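Local coordinates for protein esterase (Xanthomonas oryzae pv. oryzae, PDB 3H2G) that hydrolyses ester bonds as a cell wall-degrading enzyme that the rice pathogen uses in virulence, at residues 170-175 with 183-188; 188-193 with 324-329; 223-228 with 370-375. All coordinates share one frame; numbering follows the deposited sequence.

Interactions 1 and 2 follow one another along helix 177-192 and tie it to the same central sheet, their centres about 8 Å apart; interaction 3 lies about 27 Å from the centre of interaction 1, in loops at the periphery. The chemistry changes with place. Interaction 1 is buried and carried by hydrocarbon, a strand leucine against the helix. In interaction 2, partly buried, the same helix presents a carboxylate to the turn leading into strand 328-332. Gln186 bridges the two, its NE2 lying 3.0 Å from Thr328 OG1. Interaction 3 joins 223-228 to 370-375 through one hydrogen bond from a side-chain amide, van der Waals contacts of Val225 and Ala374 with polar groups, and a water.

Interaction 1. Residues 170-175 with 183-188; sequences VMLSGY and MATQRE
Leu172 reaches from the strand to helix 177-192 with its two methyl groups, and Thr185 and Gln186 receive them. The CB points toward the helix, and with CG placed anti to the carbonyl carbon (chi1 -65°) the branch carries both methyls to the helix surface. CD1 goes in deepest: it lies 3.6 Å from the backbone N of Gln186 and packs on the CA and CB of that residue. CD2 stands beside it and meets the CG2 methyl of Thr185 at 3.9 Å, a methyl that CD1 touches as well, so the leucine fork straddles the threonine branch.

Both helix residues turn hydrocarbon to the strand and keep their polar ends for other partners. Thr185 directs its hydroxyl back along the helix to the carbonyl O of Thr181, leaving CG2 for the leucine. Of its side chain, Gln186 brings only CB near, 3.8 Å from Leu172 CD1; the extended chain carries the amide onward, where OE1 bonds Ser202 OG and NE2 bonds Glu190 OE2. No hydrogen bond crosses between the segments, and the three touching residues are all buried. On the sheet, Leu172 pairs through its backbone with Ala201. The contact packs the helix of a beta-alpha-beta unit (169-175, 177-192, 198-205) on its first strand; the strand-to-helix turn carries a GxSxG sequence consistent with the nucleophile elbow of the alpha/beta-hydrolase fold.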
loop_
_atom_site.group_PDB
_atom_site.type_symbol
_atom_site.label_atom_id
_atom_site.label_comp_id
_atom_site.label_asym_id
_atom_site.label_seq_id
_atom_site.Cartn_x
_atom_site.Cartn_y
_atom_site.Cartn_z
ATOM N N VAL A 170 6.492 -10.297 -14.294
ATOM C CA VAL A 170 6.076 -9.807 -12.988
ATOM C C VAL A 170 5.657 -8.345 -13.073
ATOM O O VAL A 170 6.230 -7.562 -13.827
ATOM C CB VAL A 170 7.225 -9.945 -11.963
ATOM C CG1 VAL A 170 6.788 -9.424 -10.599
ATOM C CG2 VAL A 170 7.655 -11.398 -11.874
ATOM N N MET A 171 4.647 -7.986 -12.291
ATOM C CA MET A 171 4.150 -6.621 -12.266
ATOM C C MET A 171 3.893 -6.219 -10.825
ATOM O O MET A 171 3.817 -7.070 -9.938
ATOM C CB MET A 171 2.856 -6.513 -13.069
ATOM C CG MET A 171 3.017 -6.859 -14.537
ATOM S SD MET A 171 1.459 -6.666 -15.404
ATOM C CE MET A 171 1.750 -7.680 -16.866
ATOM N N LEU A 172 3.763 -4.918 -10.599
ATOM C CA LEU A 172 3.516 -4.399 -9.265
ATOM C C LEU A 172 2.484 -3.285 -9.285
ATOM O O LEU A 172 2.393 -2.525 -10.245
ATOM C CB LEU A 172 4.810 -3.833 -8.666
ATOM C CG LEU A 172 5.963 -4.791 -8.374
ATOM C CD1 LEU A 172 7.221 -3.994 -8.045
ATOM C CD2 LEU A 172 5.577 -5.707 -7.217
ATOM N N SER A 173 1.711 -3.200 -8.210
ATOM C CA SER A 173 0.725 -2.141 -8.055
ATOM C C SER A 173 0.354 -2.085 -6.577
ATOM O O SER A 173 0.746 -2.954 -5.798
ATOM C CB SER A 173 -0.517 -2.403 -8.910
ATOM O OG SER A 173 -1.348 -1.250 -8.934
ATOM N N GLY A 174 -0.385 -1.052 -6.195
ATOM C CA GLY A 174 -0.787 -0.891 -4.811
ATOM C C GLY A 174 -1.500 0.438 -4.678
ATOM O O GLY A 174 -1.293 1.341 -5.491
ATOM N N TYR A 175 -2.331 0.561 -3.648
ATOM C CA TYR A 175 -3.111 1.771 -3.418
ATOM C C TYR A 175 -2.826 2.417 -2.063
ATOM O O TYR A 175 -2.755 1.728 -1.044
ATOM C CB TYR A 175 -4.604 1.425 -3.540
ATOM C CG TYR A 175 -5.538 2.339 -2.775
ATOM C CD1 TYR A 175 -5.730 3.665 -3.167
ATOM C CD2 TYR A 175 -6.207 1.884 -1.639
ATOM C CE1 TYR A 175 -6.564 4.517 -2.442
ATOM C CE2 TYR A 175 -7.039 2.728 -0.908
ATOM C CZ TYR A 175 -7.211 4.043 -1.314
ATOM O OH TYR A 175 -8.019 4.883 -0.583
ATOM N N MET A 183 5.985 1.091 -5.119
ATOM C CA MET A 183 7.164 1.789 -5.624
ATOM C C MET A 183 8.438 1.376 -4.891
ATOM O O MET A 183 9.497 1.229 -5.510
ATOM C CB MET A 183 6.979 3.308 -5.521
ATOM C CG MET A 183 8.131 4.090 -6.154
ATOM S SD MET A 183 7.881 5.880 -6.195
ATOM C CE MET A 183 6.759 6.031 -7.587
ATOM N N ALA A 184 8.341 1.192 -3.578
ATOM C CA ALA A 184 9.503 0.789 -2.788
ATOM C C ALA A 184 9.955 -0.603 -3.214
ATOM O O ALA A 184 11.155 -0.899 -3.262
ATOM C CB ALA A 184 9.159 0.798 -1.297
ATOM N N THR A 185 8.985 -1.460 -3.517
ATOM C CA THR A 185 9.276 -2.821 -3.954
ATOM C C THR A 185 9.914 -2.775 -5.345
ATOM O O THR A 185 10.851 -3.520 -5.642
ATOM C CB THR A 185 7.984 -3.673 -4.003
ATOM O OG1 THR A 185 7.397 -3.726 -2.694
ATOM C CG2 THR A 185 8.292 -5.086 -4.476
ATOM N N GLN A 186 9.407 -1.893 -6.198
ATOM C CA GLN A 186 9.956 -1.759 -7.542
ATOM C C GLN A 186 11.416 -1.320 -7.475
ATOM O O GLN A 186 12.271 -1.852 -8.179
ATOM C CB GLN A 186 9.160 -0.730 -8.341
ATOM C CG GLN A 186 9.803 -0.384 -9.673
ATOM C CD GLN A 186 9.080 0.728 -10.404
ATOM O OE1 GLN A 186 8.113 1.299 -9.897
ATOM N NE2 GLN A 186 9.554 1.047 -11.605
ATOM N N ARG A 187 11.697 -0.340 -6.625
ATOM C CA ARG A 187 13.055 0.165 -6.486
ATOM C C ARG A 187 14.018 -0.933 -6.039
ATOM O O ARG A 187 15.127 -1.042 -6.558
ATOM C CB ARG A 187 13.091 1.324 -5.483
ATOM C CG ARG A 187 14.470 1.967 -5.351
ATOM C CD ARG A 187 14.464 3.143 -4.390
ATOM N NE ARG A 187 14.119 2.737 -3.029
ATOM C CZ ARG A 187 14.102 3.563 -1.988
ATOM N NH1 ARG A 187 14.410 4.845 -2.156
ATOM N NH2 ARG A 187 13.780 3.113 -0.784
ATOM N N GLU A 188 13.582 -1.747 -5.082
ATOM C CA GLU A 188 14.408 -2.830 -4.552
ATOM C C GLU A 188 14.678 -3.931 -5.575
ATOM O O GLU A 188 15.805 -4.413 -5.693
ATOM C CB GLU A 188 13.743 -3.425 -3.306
ATOM C CG GLU A 188 14.501 -4.578 -2.650
ATOM C CD GLU A 188 15.898 -4.193 -2.193
ATOM O OE1 GLU A 188 16.133 -2.999 -1.904
ATOM O OE2 GLU A 188 16.759 -5.093 -2.106
#

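Interaction 2. Residues 188-193 with 324-329; sequences EIEAHL and PQTPTL
Glu190 lays its carboxylate against the backbone of Gln325 and Thr326, and its two oxygens share the work unequally. OE1 accepts from the backbone N of Gln325 at 2.7 Å, with an N-H...O angle of 158°. OE2 takes two bonds from Thr326: the hydroxyl OG1 donates at 2.8 Å and the backbone N at 3.1 Å. Both donors of Thr326 come from the same face of the carboxylate, well out of its plane, and the Gln325 N also approaches OE1 from above the plane. The group therefore meets the turn with a face.

An extended chain beyond CG gives the glutamate the length to span from helix to loop, while Thr326 has OG1 anti to its carbonyl carbon (chi1 -57°), which swings the hydroxyl to the side of its own N-H. The hydrocarbon of the turn takes part too: Gln325 CB sits 3.5 Å from Glu190 OE1 before its chain bends at chi2 and leads away.

In this alpha/beta-hydrolase-like fold the contact fastens the C-terminal part of helix 177-192 to the turn that enters strand 328-332, two strands along the sheet from 169-175. Pro327 and Leu329 pair through their backbones with Ser202 of strand 198-205, which lies between those two strands. Beyond the carboxylate, Thr328 OG1 turns back to donate to the carbonyl O of Thr326 at 2.6 Å, bracing the proline-containing bend.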
loop_
_atom_site.group_PDB
_atom_site.type_symbol
_atom_site.label_atom_id
_atom_site.label_comp_id
_atom_site.label_asym_id
_atom_site.label_seq_id
_atom_site.Cartn_x
_atom_site.Cartn_y
_atom_site.Cartn_z
ATOM N N GLU A 188 13.582 -1.747 -5.082
ATOM C CA GLU A 188 14.408 -2.830 -4.552
ATOM C C GLU A 188 14.678 -3.931 -5.575
ATOM O O GLU A 188 15.805 -4.413 -5.693
ATOM C CB GLU A 188 13.743 -3.425 -3.306
ATOM C CG GLU A 188 14.501 -4.578 -2.650
ATOM C CD GLU A 188 15.898 -4.193 -2.193
ATOM O OE1 GLU A 188 16.133 -2.999 -1.904
ATOM O OE2 GLU A 188 16.759 -5.093 -2.106
ATOM N N ILE A 189 13.648 -4.330 -6.315
ATOM C CA ILE A 189 13.818 -5.375 -7.318
ATOM C C ILE A 189 14.759 -4.907 -8.429
ATOM O O ILE A 189 15.665 -5.635 -8.834
ATOM C CB ILE A 189 12.454 -5.798 -7.914
ATOM C CG1 ILE A 189 11.623 -6.509 -6.836
ATOM C CG2 ILE A 189 12.667 -6.712 -9.117
ATOM C CD1 ILE A 189 10.232 -6.934 -7.295
ATOM N N GLU A 190 14.559 -3.688 -8.921
ATOM C CA GLU A 190 15.428 -3.172 -9.974
ATOM C C GLU A 190 16.875 -3.070 -9.489
ATOM O O GLU A 190 17.820 -3.363 -10.232
ATOM C CB GLU A 190 14.937 -1.797 -10.443
ATOM C CG GLU A 190 13.639 -1.849 -11.241
ATOM C CD GLU A 190 13.177 -0.482 -11.712
ATOM O OE1 GLU A 190 14.007 0.453 -11.758
ATOM O OE2 GLU A 190 11.985 -0.347 -12.053
ATOM N N ALA A 191 17.051 -2.679 -8.235
ATOM C CA ALA A 191 18.387 -2.517 -7.676
ATOM C C ALA A 191 19.138 -3.802 -7.318
ATOM O O ALA A 191 20.369 -3.791 -7.258
ATOM C CB ALA A 191 18.319 -1.612 -6.450
ATOM N N HIS A 192 18.422 -4.904 -7.103
ATOM C CA HIS A 192 19.079 -6.145 -6.686
ATOM C C HIS A 192 18.539 -7.474 -7.209
ATOM O O HIS A 192 19.299 -8.435 -7.355
ATOM C CB HIS A 192 19.043 -6.256 -5.155
ATOM C CG HIS A 192 19.733 -5.141 -4.434
ATOM N ND1 HIS A 192 21.105 -5.031 -4.370
ATOM C CD2 HIS A 192 19.239 -4.102 -3.719
ATOM C CE1 HIS A 192 21.426 -3.974 -3.647
ATOM N NE2 HIS A 192 20.312 -3.392 -3.240
ATOM N N LEU A 193 17.236 -7.542 -7.471
ATOM C CA LEU A 193 16.617 -8.808 -7.864
ATOM C C LEU A 193 16.044 -8.932 -9.275
ATOM O O LEU A 193 15.086 -9.678 -9.485
ATOM C CB LEU A 193 15.515 -9.131 -6.849
ATOM C CG LEU A 193 15.891 -8.928 -5.374
ATOM C CD1 LEU A 193 14.647 -9.028 -4.492
ATOM C CD2 LEU A 193 16.927 -9.965 -4.960
ATOM N N PRO A 324 13.896 4.941 -12.231
ATOM C CA PRO A 324 13.091 3.756 -12.550
ATOM C C PRO A 324 13.401 3.225 -13.947
ATOM O O PRO A 324 13.477 3.994 -14.909
ATOM C CB PRO A 324 11.655 4.268 -12.425
ATOM C CG PRO A 324 11.775 5.380 -11.414
ATOM C CD PRO A 324 13.030 6.078 -11.876
ATOM N N GLN A 325 13.583 1.911 -14.049
ATOM C CA GLN A 325 13.901 1.268 -15.319
ATOM C C GLN A 325 12.683 0.572 -15.927
ATOM O O GLN A 325 12.606 0.372 -17.140
ATOM C CB GLN A 325 15.020 0.241 -15.115
ATOM C CG GLN A 325 15.538 -0.387 -16.400
ATOM C CD GLN A 325 16.623 0.443 -17.073
ATOM O OE1 GLN A 325 16.842 1.607 -16.726
ATOM N NE2 GLN A 325 17.304 -0.155 -18.048
ATOM N N THR A 326 11.736 0.204 -15.074
ATOM C CA THR A 326 10.522 -0.485 -15.506
ATOM C C THR A 326 9.437 0.474 -15.990
ATOM O O THR A 326 9.256 1.552 -15.420
ATOM C CB THR A 326 9.921 -1.301 -14.337
ATOM O OG1 THR A 326 10.896 -2.230 -13.851
ATOM C CG2 THR A 326 8.677 -2.065 -14.791
ATOM N N PRO A 327 8.711 0.106 -17.064
ATOM C CA PRO A 327 7.650 0.999 -17.537
ATOM C C PRO A 327 6.733 1.217 -16.332
ATOM O O PRO A 327 6.237 0.257 -15.740
ATOM C CB PRO A 327 6.987 0.185 -18.638
ATOM C CG PRO A 327 8.159 -0.531 -19.247
ATOM C CD PRO A 327 8.930 -1.000 -18.014
ATOM N N THR A 328 6.521 2.474 -15.968
ATOM C CA THR A 328 5.717 2.785 -14.795
ATOM C C THR A 328 4.618 3.796 -15.073
ATOM O O THR A 328 4.794 4.720 -15.864
ATOM C CB THR A 328 6.628 3.335 -13.675
ATOM O OG1 THR A 328 7.713 2.425 -13.462
ATOM C CG2 THR A 328 5.858 3.504 -12.371
ATOM N N LEU A 329 3.479 3.608 -14.414
ATOM C CA LEU A 329 2.351 4.511 -14.565
ATOM C C LEU A 329 1.812 4.878 -13.190
ATOM O O LEU A 329 1.240 4.043 -12.490
ATOM C CB LEU A 329 1.238 3.862 -15.396
ATOM C CG LEU A 329 -0.009 4.729 -15.626
ATOM C CD1 LEU A 329 0.393 6.066 -16.249
ATOM C CD2 LEU A 329 -0.985 3.987 -16.529
#

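Interaction 3. Residues 223-228 with 370-375; sequences NAVGEN and SDNSAF
Asn223 OD1 is gripped by two backbone N-H groups, and this shapes the loop that receives Asn372. Val225 N reaches it at 2.8 Å, in the carbonyl plane and on a lone pair, as in an Asx turn; Gly226 N follows at 2.9 Å from above that plane. The tightened bend presents the carbonyl of Val225 to the other loop, where Asn372 ND2 donates to Val225 O at 3.3 Å with an N-H...O angle of 136°. The acceptor side is well placed, in the carbonyl plane and on a lone pair, but Val225 O is tilted from the amide plane of Asn372.

Asn372 CG, anti to the carbonyl carbon (chi1 -73°), brings CB and the amide up to Val225, whose CG1 lies 3.8 Å from Asn372 ND2. Asn335 ND2 bonds Asn372 OD1. Further along, Ala374 CB touches Glu227 O at 3.4 Å, and a water that accepts from Ala374 N bonds weakly to that carbonyl.

The loop after helix 211-218 here meets the one before helix 376-396, and Val225 lies near, without touching, Ser176, Asp336 and His377, whose arrangement is consistent with a catalytic triad. With one long, bent direct bond and a weak water link, the loops are probably held less by each other than by the Asx turn on one side and the bonds of 372-374 to loop 335-338 on the other.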
loop_
_atom_site.group_PDB
_atom_site.type_symbol
_atom_site.label_atom_id
_atom_site.label_comp_id
_atom_site.label_asym_id
_atom_site.label_seq_id
_atom_site.Cartn_x
_atom_site.Cartn_y
_atom_site.Cartn_z
ATOM N N ASN A 223 -4.313 21.253 2.797
ATOM C CA ASN A 223 -3.299 21.473 1.781
ATOM C C ASN A 223 -3.951 22.224 0.627
ATOM O O ASN A 223 -5.116 22.613 0.717
ATOM C CB ASN A 223 -2.723 20.138 1.304
ATOM C CG ASN A 223 -3.797 19.155 0.892
ATOM O OD1 ASN A 223 -4.608 19.435 0.014
ATOM N ND2 ASN A 223 -3.804 17.989 1.527
ATOM N N ALA A 224 -3.203 22.424 -0.451
ATOM C CA ALA A 224 -3.708 23.148 -1.614
ATOM C C ALA A 224 -4.966 22.538 -2.219
ATOM O O ALA A 224 -5.761 23.243 -2.841
ATOM C CB ALA A 224 -2.616 23.244 -2.679
ATOM N N VAL A 225 -5.145 21.232 -2.038
ATOM C CA VAL A 225 -6.306 20.537 -2.585
ATOM C C VAL A 225 -7.524 20.647 -1.675
ATOM O O VAL A 225 -8.632 20.918 -2.134
ATOM C CB VAL A 225 -6.000 19.037 -2.819
ATOM C CG1 VAL A 225 -7.196 18.353 -3.467
ATOM C CG2 VAL A 225 -4.762 18.890 -3.696
ATOM N N GLY A 226 -7.314 20.430 -0.383
ATOM C CA GLY A 226 -8.415 20.507 0.557
ATOM C C GLY A 226 -8.001 20.100 1.954
ATOM O O GLY A 226 -6.815 20.067 2.276
ATOM N N GLU A 227 -8.985 19.779 2.785
ATOM C CA GLU A 227 -8.727 19.379 4.160
ATOM C C GLU A 227 -8.191 17.952 4.264
ATOM O O GLU A 227 -8.722 17.031 3.642
ATOM C CB GLU A 227 -10.012 19.501 4.984
ATOM C CG GLU A 227 -9.896 18.962 6.402
ATOM C CD GLU A 227 -11.219 18.995 7.141
ATOM O OE1 GLU A 227 -11.644 20.092 7.563
ATOM O OE2 GLU A 227 -11.838 17.922 7.286
ATOM N N ASN A 228 -7.134 17.782 5.051
ATOM C CA ASN A 228 -6.535 16.472 5.269
ATOM C C ASN A 228 -7.247 15.878 6.476
ATOM O O ASN A 228 -6.667 15.692 7.548
ATOM C CB ASN A 228 -5.036 16.611 5.542
ATOM C CG ASN A 228 -4.376 15.286 5.822
ATOM O OD1 ASN A 228 -4.712 14.271 5.207
ATOM N ND2 ASN A 228 -3.419 15.284 6.748
ATOM N N SER A 370 -14.834 21.495 -6.879
ATOM C CA SER A 370 -15.978 21.221 -6.015
ATOM C C SER A 370 -15.945 19.783 -5.509
ATOM O O SER A 370 -16.587 19.449 -4.513
ATOM C CB SER A 370 -17.285 21.465 -6.778
ATOM O OG SER A 370 -18.408 21.055 -6.017
ATOM N N ASP A 371 -15.190 18.933 -6.200
ATOM C CA ASP A 371 -15.082 17.532 -5.813
ATOM C C ASP A 371 -13.822 17.246 -4.996
ATOM O O ASP A 371 -13.599 16.109 -4.573
ATOM C CB ASP A 371 -15.101 16.631 -7.051
ATOM C CG ASP A 371 -16.381 16.769 -7.855
ATOM O OD1 ASP A 371 -17.476 16.565 -7.283
ATOM O OD2 ASP A 371 -16.287 17.076 -9.061
ATOM N N ASN A 372 -12.993 18.265 -4.783
ATOM C CA ASN A 372 -11.776 18.081 -3.994
ATOM C C ASN A 372 -12.201 17.682 -2.592
ATOM O O ASN A 372 -13.054 18.331 -1.986
ATOM C CB ASN A 372 -10.953 19.371 -3.947
ATOM C CG ASN A 372 -10.271 19.673 -5.266
ATOM O OD1 ASN A 372 -10.450 18.956 -6.248
ATOM N ND2 ASN A 372 -9.479 20.739 -5.294
ATOM N N SER A 373 -11.605 16.614 -2.075
ATOM C CA SER A 373 -11.964 16.125 -0.754
ATOM C C SER A 373 -11.021 15.028 -0.294
ATOM O O SER A 373 -10.374 14.368 -1.107
ATOM C CB SER A 373 -13.400 15.582 -0.791
ATOM O OG SER A 373 -13.704 14.811 0.357
ATOM N N ALA A 374 -10.946 14.838 1.019
ATOM C CA ALA A 374 -10.101 13.798 1.587
ATOM C C ALA A 374 -10.681 12.450 1.166
ATOM O O ALA A 374 -9.953 11.476 0.989
ATOM C CB ALA A 374 -10.088 13.909 3.105
ATOM N N PHE A 375 -12.000 12.412 0.998
ATOM C CA PHE A 375 -12.699 11.191 0.609
ATOM C C PHE A 375 -12.522 10.813 -0.856
ATOM O O PHE A 375 -12.873 9.701 -1.261
ATOM C CB PHE A 375 -14.193 11.312 0.923
ATOM C CG PHE A 375 -14.491 11.456 2.387
ATOM C CD1 PHE A 375 -14.512 12.712 2.987
ATOM C CD2 PHE A 375 -14.720 10.332 3.173
ATOM C CE1 PHE A 375 -14.756 12.844 4.353
ATOM C CE2 PHE A 375 -14.964 10.454 4.542
ATOM C CZ PHE A 375 -14.982 11.714 5.130
HETATM O O HOH W 1 -12.116 16.388 3.208
#